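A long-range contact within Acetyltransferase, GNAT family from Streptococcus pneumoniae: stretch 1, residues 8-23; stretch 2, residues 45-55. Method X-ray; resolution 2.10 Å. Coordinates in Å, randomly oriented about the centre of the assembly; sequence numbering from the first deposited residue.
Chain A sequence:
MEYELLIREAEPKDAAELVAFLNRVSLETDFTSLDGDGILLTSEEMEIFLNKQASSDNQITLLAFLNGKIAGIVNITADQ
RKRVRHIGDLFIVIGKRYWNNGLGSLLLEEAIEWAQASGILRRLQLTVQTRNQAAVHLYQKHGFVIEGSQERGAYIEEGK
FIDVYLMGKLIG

Stretch 1 8-23: REAEPKDAAELVAFLN
Stretch 2 45-55: EMEIFLNKQAS

Two helices of one chain pack almost at right angles, and no hydrogen bond joins them; apolar side chains hold the contact, and the two stretches bury 552 Å², both sides summed. Stretch 1 leaves a strand at Glu-9, turns through a 3-10 segment at 12-14 (phi/psi of Pro-12 -47/-33) and runs on as a helix through Asn-23 and beyond; stretch 2 enters already helical at Glu-45. The axes of helices 15-23 and 45-55 approach to 9.0 Å at 105° between their N-to-C directions, and the closest pair of CA atoms is Pro-12 CA and Glu-47 CA, 4.8 Å apart.

Leu-50 (chi1 m, chi2 t) covers the most surface. Its CD2 meets Ala-10 CB at 3.7 Å and Leu-18 CD2 at 3.8 Å, while its CD1 lies 3.5 Å from Glu-11 O, so the branched end fills the bend between strand and helix. Leu-18 (t, p) points toward stretch 2.

Met-46, one turn earlier, is a knob among Ala-15, Leu-18, Val-19 and Leu-22. Its t, p, p chain carries the unbranched, flexible thioether along the helix of stretch 1: CB lies 3.6 Å from Val-19 CG2 (Val-19 chi1 t), SD 3.9 Å from Leu-18 CD2, and CE 3.7 Å from Leu-22 CD1 (Leu-22 m, t). Ala-15, with only a methyl, lets the backbones close in; its CB sits 3.7 Å from Glu-47 N and 4.0 Å from Met-46 CB.

Pro-12 (C-gamma endo) covers the more exposed flank. Its CB packs 3.8 Å from Glu-47 CG, the aliphatic part of an extended t, t side chain, and its CG lies 3.4 Å from Asn-51 OD1 (Asn-51 chi1 m). Farther along stretch 2, Glu-9 (t, t) reaches Ala-54, OE2 to CA 3.4 Å.

Within stretch 1, Arg-8 (p, t, t) braces the turn through a salt bridge to Asp-14, NH1 to OD2 2.8 Å; Glu-11 N also donates to Asp-14 OD2 at 2.7 Å.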

ATOM      1  N   ARG A   8      19.959  15.364  -5.784  1.00 45.92           N
ATOM      2  CA  ARG A   8      19.208  15.548  -7.037  1.00 45.90           C
ATOM      3  C   ARG A   8      18.307  14.357  -7.357  1.00 45.60           C
ATOM      4  O   ARG A   8      18.500  13.251  -6.838  1.00 44.43           O
ATOM      5  CB  ARG A   8      20.158  15.748  -8.231  1.00 45.56           C
ATOM      6  CG  ARG A   8      21.058  14.564  -8.534  1.00 44.95           C
ATOM      7  CD  ARG A   8      21.583  14.592  -9.969  1.00 45.56           C
ATOM      8  NE  ARG A   8      22.615  13.579 -10.206  1.00 44.39           N
ATOM      9  CZ  ARG A   8      22.382  12.285 -10.406  1.00 45.77           C
ATOM     10  NH1 ARG A   8      21.140  11.815 -10.425  1.00 43.85           N
ATOM     11  NH2 ARG A   8      23.392  11.455 -10.615  1.00 45.46           N
ATOM     12  N   GLU A   9      17.385  14.583  -8.281  1.00 45.72           N
ATOM     13  CA  GLU A   9      16.506  13.521  -8.785  1.00 46.43           C
ATOM     14  C   GLU A   9      17.317  12.393  -9.404  1.00 46.07           C
ATOM     15  O   GLU A   9      18.296  12.654 -10.106  1.00 45.81           O
ATOM     16  CB  GLU A   9      15.529  14.095  -9.816  1.00 45.77           C
ATOM     17  CG  GLU A   9      14.420  13.153 -10.180  1.00 47.04           C
ATOM     18  CD  GLU A   9      13.243  13.833 -10.926  1.00 48.75           C
ATOM     19  OE1 GLU A   9      13.217  15.084 -11.076  1.00 54.17           O
ATOM     20  OE2 GLU A   9      12.324  13.094 -11.337  1.00 54.11           O
ATOM     21  N   ALA A  10      16.920  11.150  -9.131  1.00 46.31           N
ATOM     22  CA  ALA A  10      17.545   9.979  -9.740  1.00 47.19           C
ATOM     23  C   ALA A  10      17.321   9.988 -11.253  1.00 47.81           C
ATOM     24  O   ALA A  10      16.260  10.415 -11.722  1.00 47.89           O
ATOM     25  CB  ALA A  10      16.981   8.694  -9.145  1.00 46.07           C
ATOM     26  N   GLU A  11      18.327   9.539 -12.003  1.00 48.77           N
ATOM     27  CA  GLU A  11      18.199   9.316 -13.463  1.00 50.36           C
ATOM     28  C   GLU A  11      18.467   7.847 -13.809  1.00 50.10           C
ATOM     29  O   GLU A  11      19.132   7.137 -13.060  1.00 48.46           O
ATOM     30  CB  GLU A  11      19.155  10.222 -14.253  1.00 50.38           C
ATOM     31  CG  GLU A  11      18.930  11.736 -14.009  1.00 53.60           C
ATOM     32  CD  GLU A  11      20.158  12.592 -14.375  1.00 55.02           C
ATOM     33  OE1 GLU A  11      20.732  12.373 -15.475  1.00 64.08           O
ATOM     34  OE2 GLU A  11      20.548  13.476 -13.574  1.00 58.92           O
ATOM     35  N   PRO A  12      17.922   7.374 -14.944  1.00 50.90           N
ATOM     36  CA  PRO A  12      18.163   5.973 -15.357  1.00 51.17           C
ATOM     37  C   PRO A  12      19.640   5.549 -15.283  1.00 50.80           C
ATOM     38  O   PRO A  12      19.925   4.407 -14.947  1.00 51.64           O
ATOM     39  CB  PRO A  12      17.616   5.929 -16.810  1.00 51.41           C
ATOM     40  CG  PRO A  12      17.400   7.418 -17.181  1.00 52.16           C
ATOM     41  CD  PRO A  12      17.048   8.081 -15.896  1.00 50.83           C
ATOM     42  N   LYS A  13      20.562   6.468 -15.545  1.00 50.83           N
ATOM     43  CA  LYS A  13      22.000   6.194 -15.403  1.00 50.89           C
ATOM     44  C   LYS A  13      22.465   5.766 -13.985  1.00 50.32           C
ATOM     45  O   LYS A  13      23.521   5.118 -13.847  1.00 49.73           O
ATOM     46  CB  LYS A  13      22.836   7.399 -15.877  1.00 51.24           C
ATOM     47  CG  LYS A  13      22.644   8.676 -15.027  1.00 53.54           C
ATOM     48  CD  LYS A  13      23.864   9.610 -15.069  1.00 52.92           C
ATOM     49  CE  LYS A  13      23.605  10.910 -14.291  1.00 54.08           C
ATOM     50  NZ  LYS A  13      24.851  11.751 -14.141  1.00 54.69           N
ATOM     51  N   ASP A  14      21.698   6.138 -12.950  1.00 48.76           N
ATOM     52  CA  ASP A  14      21.989   5.757 -11.579  1.00 48.59           C
ATOM     53  C   ASP A  14      21.567   4.313 -11.201  1.00 48.00           C
ATOM     54  O   ASP A  14      21.848   3.868 -10.090  1.00 48.55           O
ATOM     55  CB  ASP A  14      21.293   6.724 -10.600  1.00 48.30           C
ATOM     56  CG  ASP A  14      21.617   8.192 -10.885  1.00 49.07           C
ATOM     57  OD1 ASP A  14      22.769   8.501 -11.194  1.00 47.18           O
ATOM     58  OD2 ASP A  14      20.713   9.047 -10.786  1.00 51.44           O
ATOM     59  N   ALA A  15      20.880   3.604 -12.088  1.00 47.30           N
ATOM     60  CA  ALA A  15      20.244   2.318 -11.745  1.00 46.71           C
ATOM     61  C   ALA A  15      21.133   1.314 -10.972  1.00 46.19           C
ATOM     62  O   ALA A  15      20.711   0.734  -9.968  1.00 45.81           O
ATOM     63  CB  ALA A  15      19.716   1.669 -13.027  1.00 46.89           C
ATOM     64  N   ALA A  16      22.352   1.114 -11.456  1.00 45.60           N
ATOM     65  CA  ALA A  16      23.263   0.105 -10.920  1.00 46.19           C
ATOM     66  C   ALA A  16      23.724   0.494  -9.534  1.00 45.92           C
ATOM     67  O   ALA A  16      23.755  -0.344  -8.624  1.00 45.25           O
ATOM     68  CB  ALA A  16      24.499  -0.088 -11.894  1.00 45.60           C
ATOM     69  N   GLU A  17      24.094   1.767  -9.378  1.00 46.04           N
ATOM     70  CA  GLU A  17      24.545   2.283  -8.067  1.00 46.58           C
ATOM     71  C   GLU A  17      23.405   2.278  -7.069  1.00 45.60           C
ATOM     72  O   GLU A  17      23.612   1.988  -5.899  1.00 46.49           O
ATOM     73  CB  GLU A  17      25.100   3.697  -8.168  1.00 47.19           C
ATOM     74  CG  GLU A  17      26.412   3.855  -8.909  1.00 49.68           C
ATOM     75  CD  GLU A  17      26.638   5.319  -9.334  1.00 50.44           C
ATOM     76  OE1 GLU A  17      26.978   6.139  -8.450  1.00 53.41           O
ATOM     77  OE2 GLU A  17      26.442   5.642 -10.531  1.00 53.20           O
ATOM     78  N   LEU A  18      22.204   2.600  -7.531  1.00 44.47           N
ATOM     79  CA  LEU A  18      21.037   2.615  -6.659  1.00 43.55           C
ATOM     80  C   LEU A  18      20.674   1.206  -6.217  1.00 42.50           C
ATOM     81  O   LEU A  18      20.314   1.007  -5.079  1.00 41.49           O
ATOM     82  CB  LEU A  18      19.852   3.298  -7.351  1.00 44.17           C
ATOM     83  CG  LEU A  18      18.545   3.410  -6.533  1.00 44.96           C
ATOM     84  CD1 LEU A  18      18.771   3.963  -5.087  1.00 43.10           C
ATOM     85  CD2 LEU A  18      17.563   4.234  -7.311  1.00 43.03           C
ATOM     86  N   VAL A  19      20.775   0.221  -7.116  1.00 41.81           N
ATOM     87  CA  VAL A  19      20.561  -1.175  -6.728  1.00 41.17           C
ATOM     88  C   VAL A  19      21.592  -1.566  -5.667  1.00 40.83           C
ATOM     89  O   VAL A  19      21.273  -2.189  -4.658  1.00 40.46           O
ATOM     90  CB  VAL A  19      20.602  -2.185  -7.949  1.00 41.49           C
ATOM     91  CG1 VAL A  19      20.711  -3.661  -7.445  1.00 39.15           C
ATOM     92  CG2 VAL A  19      19.390  -2.041  -8.853  1.00 39.77           C
ATOM     93  N   ALA A  20      22.842  -1.174  -5.900  1.00 41.43           N
ATOM     94  CA  ALA A  20      23.943  -1.492  -4.997  1.00 40.66           C
ATOM     95  C   ALA A  20      23.710  -0.912  -3.592  1.00 41.08           C
ATOM     96  O   ALA A  20      23.862  -1.605  -2.548  1.00 40.54           O
ATOM     97  CB  ALA A  20      25.244  -0.977  -5.593  1.00 39.72           C
ATOM     98  N   PHE A  21      23.320   0.366  -3.559  1.00 41.32           N
ATOM     99  CA  PHE A  21      23.027   1.047  -2.302  1.00 41.21           C
ATOM    100  C   PHE A  21      21.858   0.399  -1.562  1.00 41.65           C
ATOM    101  O   PHE A  21      21.885   0.236  -0.327  1.00 40.75           O
ATOM    102  CB  PHE A  21      22.728   2.525  -2.569  1.00 41.21           C
ATOM    103  CG  PHE A  21      22.276   3.260  -1.353  1.00 41.46           C
ATOM    104  CD1 PHE A  21      23.181   3.552  -0.322  1.00 42.09           C
ATOM    105  CD2 PHE A  21      20.951   3.611  -1.192  1.00 41.82           C
ATOM    106  CE1 PHE A  21      22.759   4.193   0.806  1.00 41.11           C
ATOM    107  CE2 PHE A  21      20.536   4.248  -0.038  1.00 42.54           C
ATOM    108  CZ  PHE A  21      21.443   4.541   0.945  1.00 40.09           C
ATOM    109  N   LEU A  22      20.812   0.016  -2.295  1.00 42.54           N
ATOM    110  CA  LEU A  22      19.633  -0.523  -1.616  1.00 43.04           C
ATOM    111  C   LEU A  22      19.942  -1.905  -1.059  1.00 42.86           C
ATOM    112  O   LEU A  22      19.483  -2.254  -0.012  1.00 42.74           O
ATOM    113  CB  LEU A  22      18.416  -0.520  -2.527  1.00 43.47           C
ATOM    114  CG  LEU A  22      17.828   0.879  -2.770  1.00 45.61           C
ATOM    115  CD1 LEU A  22      16.998   0.916  -4.051  1.00 47.43           C
ATOM    116  CD2 LEU A  22      16.992   1.350  -1.542  1.00 43.61           C
ATOM    117  N   ASN A  23      20.768  -2.663  -1.758  1.00 43.78           N
ATOM    118  CA  ASN A  23      21.242  -3.952  -1.247  1.00 44.49           C
ATOM    119  C   ASN A  23      22.110  -3.771  -0.003  1.00 44.79           C
ATOM    120  O   ASN A  23      21.999  -4.545   0.965  1.00 44.14           O
ATOM    121  CB  ASN A  23      22.019  -4.710  -2.328  1.00 43.89           C
ATOM    122  CG  ASN A  23      21.119  -5.419  -3.318  1.00 43.52           C
ATOM    123  OD1 ASN A  23      21.448  -5.573  -4.518  1.00 42.36           O
ATOM    124  ND2 ASN A  23      19.994  -5.875  -2.829  1.00 42.06           N
ATOM    125  N   GLU A  45      16.053  -3.761 -14.482  1.00 56.36           N
ATOM    126  CA  GLU A  45      14.755  -3.498 -13.871  1.00 56.85           C
ATOM    127  C   GLU A  45      14.665  -2.176 -13.098  1.00 56.72           C
ATOM    128  O   GLU A  45      13.600  -1.537 -13.062  1.00 55.87           O
ATOM    129  CB  GLU A  45      14.376  -4.650 -12.929  1.00 57.33           C
ATOM    130  CG  GLU A  45      14.019  -5.965 -13.652  1.00 58.70           C
ATOM    131  CD  GLU A  45      13.771  -7.112 -12.686  1.00 59.44           C
ATOM    132  OE1 GLU A  45      14.395  -7.124 -11.592  1.00 61.39           O
ATOM    133  OE2 GLU A  45      12.940  -7.999 -13.011  1.00 63.11           O
ATOM    134  N   MET A  46      15.761  -1.760 -12.458  1.00 56.10           N
ATOM    135  CA  MET A  46      15.734  -0.486 -11.753  1.00 56.60           C
ATOM    136  C   MET A  46      15.604   0.676 -12.742  1.00 56.73           C
ATOM    137  O   MET A  46      14.954   1.667 -12.450  1.00 55.68           O
ATOM    138  CB  MET A  46      16.954  -0.305 -10.856  1.00 55.24           C
ATOM    139  CG  MET A  46      16.942   1.023 -10.101  1.00 54.25           C
ATOM    140  SD  MET A  46      15.638   1.170  -8.843  1.00 44.00           S
ATOM    141  CE  MET A  46      16.276   0.052  -7.606  1.00 47.96           C
ATOM    142  N   GLU A  47      16.250   0.541 -13.892  1.00 58.52           N
ATOM    143  CA  GLU A  47      16.247   1.570 -14.937  1.00 59.86           C
ATOM    144  C   GLU A  47      14.793   1.897 -15.391  1.00 60.74           C
ATOM    145  O   GLU A  47      14.432   3.061 -15.578  1.00 61.55           O
ATOM    146  CB  GLU A  47      17.141   1.091 -16.086  1.00 60.15           C
ATOM    147  CG  GLU A  47      17.817   2.170 -16.912  1.00 60.51           C
ATOM    148  CD  GLU A  47      18.987   1.650 -17.788  1.00 62.04           C
ATOM    149  OE1 GLU A  47      19.726   0.703 -17.399  1.00 63.94           O
ATOM    150  OE2 GLU A  47      19.190   2.239 -18.867  1.00 66.11           O
ATOM    151  N   ILE A  48      13.954   0.869 -15.508  1.00 61.47           N
ATOM    152  CA  ILE A  48      12.511   1.033 -15.738  1.00 61.43           C
ATOM    153  C   ILE A  48      11.847   1.833 -14.598  1.00 61.72           C
ATOM    154  O   ILE A  48      11.288   2.924 -14.799  1.00 61.48           O
ATOM    155  CB  ILE A  48      11.830  -0.365 -15.923  1.00 61.97           C
ATOM    156  CG1 ILE A  48      12.273  -0.992 -17.265  1.00 61.94           C
ATOM    157  CG2 ILE A  48      10.277  -0.261 -15.815  1.00 61.89           C
ATOM    158  CD1 ILE A  48      12.223  -2.524 -17.321  1.00 61.98           C
ATOM    159  N   PHE A  49      11.936   1.314 -13.388  1.00 61.68           N
ATOM    160  CA  PHE A  49      11.416   2.056 -12.251  1.00 62.03           C
ATOM    161  C   PHE A  49      11.822   3.549 -12.304  1.00 62.57           C
ATOM    162  O   PHE A  49      10.987   4.441 -12.083  1.00 62.61           O
ATOM    163  CB  PHE A  49      11.860   1.416 -10.938  1.00 61.50           C
ATOM    164  CG  PHE A  49      11.436   2.190  -9.716  1.00 62.01           C
ATOM    165  CD1 PHE A  49      10.120   2.151  -9.275  1.00 62.20           C
ATOM    166  CD2 PHE A  49      12.355   2.972  -9.010  1.00 62.06           C
ATOM    167  CE1 PHE A  49       9.720   2.871  -8.148  1.00 62.51           C
ATOM    168  CE2 PHE A  49      11.967   3.683  -7.884  1.00 62.31           C
ATOM    169  CZ  PHE A  49      10.639   3.634  -7.452  1.00 62.23           C
ATOM    170  N   LEU A  50      13.096   3.818 -12.590  1.00 62.84           N
ATOM    171  CA  LEU A  50      13.620   5.186 -12.534  1.00 63.08           C
ATOM    172  C   LEU A  50      13.056   6.097 -13.646  1.00 63.46           C
ATOM    173  O   LEU A  50      12.802   7.295 -13.397  1.00 63.28           O
ATOM    174  CB  LEU A  50      15.155   5.182 -12.525  1.00 62.83           C
ATOM    175  CG  LEU A  50      15.749   4.735 -11.191  1.00 62.22           C
ATOM    176  CD1 LEU A  50      17.255   4.792 -11.234  1.00 61.46           C
ATOM    177  CD2 LEU A  50      15.234   5.589 -10.058  1.00 61.88           C
ATOM    178  N   ASN A  51      12.854   5.540 -14.843  1.00 63.63           N
ATOM    179  CA  ASN A  51      12.161   6.251 -15.928  1.00 64.43           C
ATOM    180  C   ASN A  51      10.722   6.659 -15.507  1.00 64.36           C
ATOM    181  O   ASN A  51      10.323   7.828 -15.656  1.00 64.56           O
ATOM    182  CB  ASN A  51      12.152   5.414 -17.237  1.00 64.31           C
ATOM    183  CG  ASN A  51      13.561   5.281 -17.880  1.00 67.12           C
ATOM    184  OD1 ASN A  51      14.334   6.244 -17.916  1.00 70.57           O
ATOM    185  ND2 ASN A  51      13.886   4.089 -18.391  1.00 68.52           N
ATOM    186  N   LYS A  52       9.964   5.710 -14.967  1.00 64.34           N
ATOM    187  CA  LYS A  52       8.621   5.992 -14.439  1.00 64.80           C
ATOM    188  C   LYS A  52       8.575   7.128 -13.410  1.00 64.45           C
ATOM    189  O   LYS A  52       7.743   8.034 -13.529  1.00 64.40           O
ATOM    190  CB  LYS A  52       8.025   4.748 -13.782  1.00 65.20           C
ATOM    191  CG  LYS A  52       7.235   3.869 -14.710  1.00 66.75           C
ATOM    192  CD  LYS A  52       6.531   2.755 -13.922  1.00 66.92           C
ATOM    193  CE  LYS A  52       5.951   1.674 -14.851  1.00 67.95           C
ATOM    194  NZ  LYS A  52       7.034   0.905 -15.578  1.00 69.00           N
ATOM    195  N   GLN A  53       9.429   7.056 -12.377  1.00 64.05           N
ATOM    196  CA  GLN A  53       9.492   8.119 -11.349  1.00 63.72           C
ATOM    197  C   GLN A  53       9.723   9.515 -11.967  1.00 63.61           C
ATOM    198  O   GLN A  53       9.021  10.473 -11.616  1.00 63.84           O
ATOM    199  CB  GLN A  53      10.577   7.836 -10.283  1.00 63.35           C
ATOM    200  CG  GLN A  53      10.279   6.682  -9.314  1.00 62.77           C
ATOM    201  CD  GLN A  53       9.054   6.910  -8.414  1.00 61.95           C
ATOM    202  OE1 GLN A  53       7.921   6.582  -8.788  1.00 60.97           O
ATOM    203  NE2 GLN A  53       9.286   7.435  -7.216  1.00 60.55           N
ATOM    204  N   ALA A  54      10.699   9.625 -12.875  1.00 63.15           N
ATOM    205  CA  ALA A  54      10.996  10.896 -13.554  1.00 62.81           C
ATOM    206  C   ALA A  54       9.831  11.348 -14.448  1.00 62.76           C
ATOM    207  O   ALA A  54       9.569  12.547 -14.566  1.00 62.97           O
ATOM    208  CB  ALA A  54      12.265  10.771 -14.390  1.00 62.69           C
ATOM    209  N   SER A  55       9.142  10.383 -15.058  1.00 62.03           N
ATOM    210  CA  SER A  55       8.079  10.666 -16.019  1.00 61.66           C
ATOM    211  C   SER A  55       6.694  10.819 -15.400  1.00 61.14           C
ATOM    212  O   SER A  55       5.733  11.061 -16.126  1.00 62.07           O
ATOM    213  CB  SER A  55       8.002   9.547 -17.045  1.00 61.83           C
ATOM    214  OG  SER A  55       6.657   9.102 -17.173  1.00 64.47           O
TER